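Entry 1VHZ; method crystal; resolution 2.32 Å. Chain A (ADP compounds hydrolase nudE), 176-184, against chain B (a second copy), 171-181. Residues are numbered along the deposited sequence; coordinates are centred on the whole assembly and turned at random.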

# COMPACT_ATOMS: atom_id res chain seq x y z
N PHE A 176 11.53 -5.97 -1.08
CA PHE A 176 11.98 -6.30 -2.42
C PHE A 176 12.85 -5.18 -3.02
O PHE A 176 13.79 -5.49 -3.76
CB PHE A 176 10.77 -6.55 -3.34
CG PHE A 176 10.16 -7.92 -3.27
CD1 PHE A 176 8.92 -8.13 -2.70
CD2 PHE A 176 10.84 -9.03 -3.79
CE1 PHE A 176 8.33 -9.39 -2.68
CE2 PHE A 176 10.26 -10.29 -3.75
CZ PHE A 176 9.01 -10.48 -3.19
N LEU A 177 12.56 -3.91 -2.76
CA LEU A 177 13.37 -2.82 -3.31
C LEU A 177 14.76 -2.80 -2.70
O LEU A 177 15.76 -2.59 -3.39
CB LEU A 177 12.67 -1.47 -3.15
CG LEU A 177 11.44 -1.28 -4.06
CD1 LEU A 177 10.54 -0.18 -3.52
CD2 LEU A 177 11.85 -1.01 -5.50
N VAL A 178 14.87 -3.06 -1.40
CA VAL A 178 16.17 -3.09 -0.72
C VAL A 178 17.00 -4.27 -1.20
O VAL A 178 18.21 -4.20 -1.44
CB VAL A 178 15.95 -3.12 0.80
CG1 VAL A 178 17.27 -3.41 1.51
CG2 VAL A 178 15.36 -1.78 1.26
N ARG A 179 16.34 -5.42 -1.37
CA ARG A 179 17.04 -6.61 -1.87
C ARG A 179 17.59 -6.34 -3.27
O ARG A 179 18.71 -6.76 -3.56
CB ARG A 179 16.06 -7.77 -1.91
CG ARG A 179 16.71 -9.12 -2.34
CD ARG A 179 15.57 -9.86 -3.01
NE ARG A 179 15.55 -11.29 -3.06
CZ ARG A 179 14.69 -11.88 -3.92
NH1 ARG A 179 14.64 -13.19 -4.00
NH2 ARG A 179 13.91 -11.11 -4.69
N GLU A 180 16.81 -5.68 -4.14
CA GLU A 180 17.30 -5.36 -5.47
C GLU A 180 18.55 -4.46 -5.36
O GLU A 180 19.56 -4.70 -6.00
CB GLU A 180 16.31 -4.59 -6.32
CG GLU A 180 15.41 -5.26 -7.26
CD GLU A 180 15.79 -6.60 -7.82
OE1 GLU A 180 16.42 -6.66 -8.89
OE2 GLU A 180 15.43 -7.63 -7.20
N TRP A 181 18.42 -3.43 -4.51
CA TRP A 181 19.53 -2.51 -4.30
C TRP A 181 20.76 -3.23 -3.75
O TRP A 181 21.89 -2.97 -4.16
CB TRP A 181 19.06 -1.40 -3.37
CG TRP A 181 20.09 -0.39 -2.99
CD1 TRP A 181 20.54 0.67 -3.74
CD2 TRP A 181 20.78 -0.32 -1.73
NE1 TRP A 181 21.46 1.40 -3.01
CE2 TRP A 181 21.62 0.82 -1.78
CE3 TRP A 181 20.74 -1.10 -0.57
CZ2 TRP A 181 22.45 1.17 -0.72
CZ3 TRP A 181 21.57 -0.74 0.48
CH2 TRP A 181 22.41 0.38 0.40
N LEU A 182 20.57 -4.14 -2.81
CA LEU A 182 21.67 -4.92 -2.23
C LEU A 182 22.38 -5.74 -3.31
O LEU A 182 23.60 -5.90 -3.27
CB LEU A 182 21.14 -5.82 -1.15
CG LEU A 182 21.43 -5.71 0.32
CD1 LEU A 182 22.23 -4.50 0.76
CD2 LEU A 182 20.11 -5.82 1.12
N LYS A 183 21.64 -6.25 -4.29
CA LYS A 183 22.18 -7.00 -5.41
C LYS A 183 23.15 -6.14 -6.23
O LYS A 183 24.25 -6.56 -6.58
CB LYS A 183 21.07 -7.50 -6.34
CG LYS A 183 20.41 -8.78 -5.90
CD LYS A 183 19.18 -9.12 -6.74
CE LYS A 183 18.48 -10.37 -6.21
NZ LYS A 183 17.14 -10.58 -6.84
N GLY A 184 22.75 -4.89 -6.48
CA GLY A 184 23.56 -3.95 -7.23
C GLY A 184 25.02 -4.00 -6.79
O GLY A 184 25.92 -4.23 -7.61
N ASN B 171 0.70 -2.28 -6.46
CA ASN B 171 1.23 -2.67 -7.76
C ASN B 171 2.68 -3.16 -7.62
O ASN B 171 3.05 -4.16 -8.23
CB ASN B 171 1.27 -1.49 -8.76
CG ASN B 171 -0.11 -1.06 -9.21
OD1 ASN B 171 -1.06 -1.83 -9.18
ND2 ASN B 171 -0.26 0.19 -9.65
N VAL B 172 3.49 -2.44 -6.86
CA VAL B 172 4.91 -2.78 -6.70
C VAL B 172 5.08 -4.13 -6.03
O VAL B 172 5.84 -4.97 -6.51
CB VAL B 172 5.70 -1.66 -5.98
CG1 VAL B 172 7.14 -2.08 -5.72
CG2 VAL B 172 5.73 -0.41 -6.88
N SER B 173 4.33 -4.38 -4.97
CA SER B 173 4.35 -5.65 -4.26
C SER B 173 3.94 -6.77 -5.22
O SER B 173 4.60 -7.80 -5.25
CB SER B 173 3.33 -5.67 -3.10
OG SER B 173 3.76 -4.81 -2.07
N ALA B 174 2.85 -6.55 -5.96
CA ALA B 174 2.41 -7.59 -6.90
C ALA B 174 3.45 -7.86 -7.98
O ALA B 174 3.74 -9.03 -8.26
CB ALA B 174 1.06 -7.23 -7.51
N LEU B 175 4.07 -6.83 -8.53
CA LEU B 175 5.08 -7.00 -9.57
C LEU B 175 6.21 -7.91 -9.11
O LEU B 175 6.58 -8.87 -9.79
CB LEU B 175 5.64 -5.62 -9.98
CG LEU B 175 6.67 -5.65 -11.14
CD1 LEU B 175 5.97 -6.00 -12.45
CD2 LEU B 175 7.37 -4.30 -11.28
N PHE B 176 6.77 -7.61 -7.94
CA PHE B 176 7.86 -8.39 -7.37
C PHE B 176 7.39 -9.80 -7.02
O PHE B 176 8.09 -10.77 -7.31
CB PHE B 176 8.43 -7.68 -6.13
CG PHE B 176 9.49 -6.64 -6.39
CD1 PHE B 176 9.22 -5.29 -6.22
CD2 PHE B 176 10.76 -7.00 -6.80
CE1 PHE B 176 10.21 -4.33 -6.43
CE2 PHE B 176 11.74 -6.06 -7.03
CZ PHE B 176 11.46 -4.71 -6.84
N LEU B 177 6.18 -9.95 -6.46
CA LEU B 177 5.70 -11.30 -6.13
C LEU B 177 5.49 -12.15 -7.38
O LEU B 177 5.79 -13.35 -7.35
CB LEU B 177 4.44 -11.27 -5.27
CG LEU B 177 4.63 -10.67 -3.87
CD1 LEU B 177 3.33 -10.12 -3.33
CD2 LEU B 177 5.20 -11.72 -2.92
N VAL B 178 4.97 -11.56 -8.45
CA VAL B 178 4.75 -12.29 -9.69
C VAL B 178 6.09 -12.67 -10.32
O VAL B 178 6.27 -13.80 -10.79
CB VAL B 178 3.88 -11.49 -10.67
CG1 VAL B 178 3.85 -12.13 -12.06
CG2 VAL B 178 2.46 -11.39 -10.12
N ARG B 179 7.08 -11.76 -10.24
CA ARG B 179 8.39 -12.08 -10.78
C ARG B 179 8.97 -13.28 -10.03
O ARG B 179 9.47 -14.20 -10.69
CB ARG B 179 9.38 -10.90 -10.74
CG ARG B 179 10.64 -11.19 -11.54
CD ARG B 179 11.67 -10.07 -11.46
NE ARG B 179 12.13 -9.89 -10.10
CZ ARG B 179 13.21 -9.28 -9.65
NH1 ARG B 179 14.08 -8.71 -10.47
NH2 ARG B 179 13.43 -9.21 -8.34
N GLU B 180 8.89 -13.27 -8.70
CA GLU B 180 9.40 -14.40 -7.91
C GLU B 180 8.75 -15.72 -8.35
O GLU B 180 9.41 -16.73 -8.50
CB GLU B 180 9.12 -14.27 -6.41
CG GLU B 180 10.08 -13.50 -5.58
CD GLU B 180 11.55 -13.71 -5.88
OE1 GLU B 180 12.07 -14.80 -5.58
OE2 GLU B 180 12.19 -12.78 -6.42
N TRP B 181 7.43 -15.69 -8.48
CA TRP B 181 6.66 -16.82 -8.91
C TRP B 181 7.02 -17.28 -10.31
O TRP B 181 7.02 -18.47 -10.62
CB TRP B 181 5.17 -16.42 -8.83
CG TRP B 181 4.26 -17.49 -9.34
CD1 TRP B 181 3.87 -18.63 -8.68
CD2 TRP B 181 3.61 -17.49 -10.61
NE1 TRP B 181 3.00 -19.34 -9.47
CE2 TRP B 181 2.83 -18.68 -10.67
CE3 TRP B 181 3.60 -16.62 -11.70
CZ2 TRP B 181 2.07 -19.01 -11.78
CZ3 TRP B 181 2.84 -16.95 -12.82
CH2 TRP B 181 2.10 -18.14 -12.85

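At the centre of this contact the same residue from each copy meets itself. Phe176(A) and Phe176(B) both direct their CA-to-CB bonds toward the partner helix, and their CA atoms lie 6.8 Å apart, the point where the two backbones come into register. The rings do not stack squarely. The Phe176(A) and Phe176(B) ring planes are nearly parallel, at 10°, but slid apart, with centroids 5.0 Å from each other, so that they barely overlap. The slide places each CB over a face of the other ring: Phe176(A) CB sits 3.4 Å from the centroid of the Phe176(B) ring, and Phe176(B) CB sits 3.5 Å from the centroid of the Phe176(A) ring. Each phenylalanine thus gives a weakly polarised methylene to the pi cloud of the other and receives one in return. Both side chains adopt the m rotamer with chi2 near 110°, so the two halves of the pair are nearly alike. A flat ring suits the place, since it offers a broad face to a methylene and still leaves its edge free for other neighbours.

Leucines occupy part of that edge. Leu177(A) CD2 lies 3.8 Å from Phe176(B) CE1, and Leu177(B) CD2 approaches Phe176(A) CE1 at 3.9 Å. Neither leucine aims its CA-to-CB bond at the other helix, sideways in chain A and away in chain B, yet the branched end of each side chain reaches back far enough to touch the ring. Farther out, Leu177(A) CD1 makes a looser contact with Val172(B) CG1 at 4.5 Å. These buried hydrocarbon groups extend the apolar patch around the phenylalanines.

The helices that carry these residues are held by regular i to i+4 backbone hydrogen bonds, such as Glu180(A) N to Phe176(A) O at 3.0 Å. Their axes cross at 59° and come no closer than 11.5 Å, with side chains from both helices meeting between them.

Toward the polar edge, Glu180(A) and Glu180(B) each serve two kinds of neighbour. The aliphatic part of each lies against the phenylalanine edge, with Glu180(B) CG 3.7 Å from Phe176(A) CE2 and Glu180(A) CG 3.8 Å from Phe176(B) CE2, while each carboxylate meets an arginine of the other chain. Arg179(A) NH2 donates to Glu180(B) OE2 at 3.0 Å, and Arg179(B) NH2 to Glu180(A) OE2 at 2.8 Å. In both salt bridges a weak second bond runs alongside: Arg179(A) NH1 to Glu180(B) OE1 at 3.4 Å, and Arg179(B) NH1 to Glu180(A) OE1 at 3.5 Å. Arginine suits this role because its planar guanidinium can present two N-H groups, edge-on, to the two oxygens of a carboxylate.

The crossed pairs bring like charges close, with Arg179(A) NH2 and Arg179(B) NH2 4.1 Å apart; the two bound carboxylates help offset that repulsion. Lys183(A) adds a weak bond within its own helix, from NZ to Glu180(A) OE2 at 3.4 Å, so that this oxygen serves two cations.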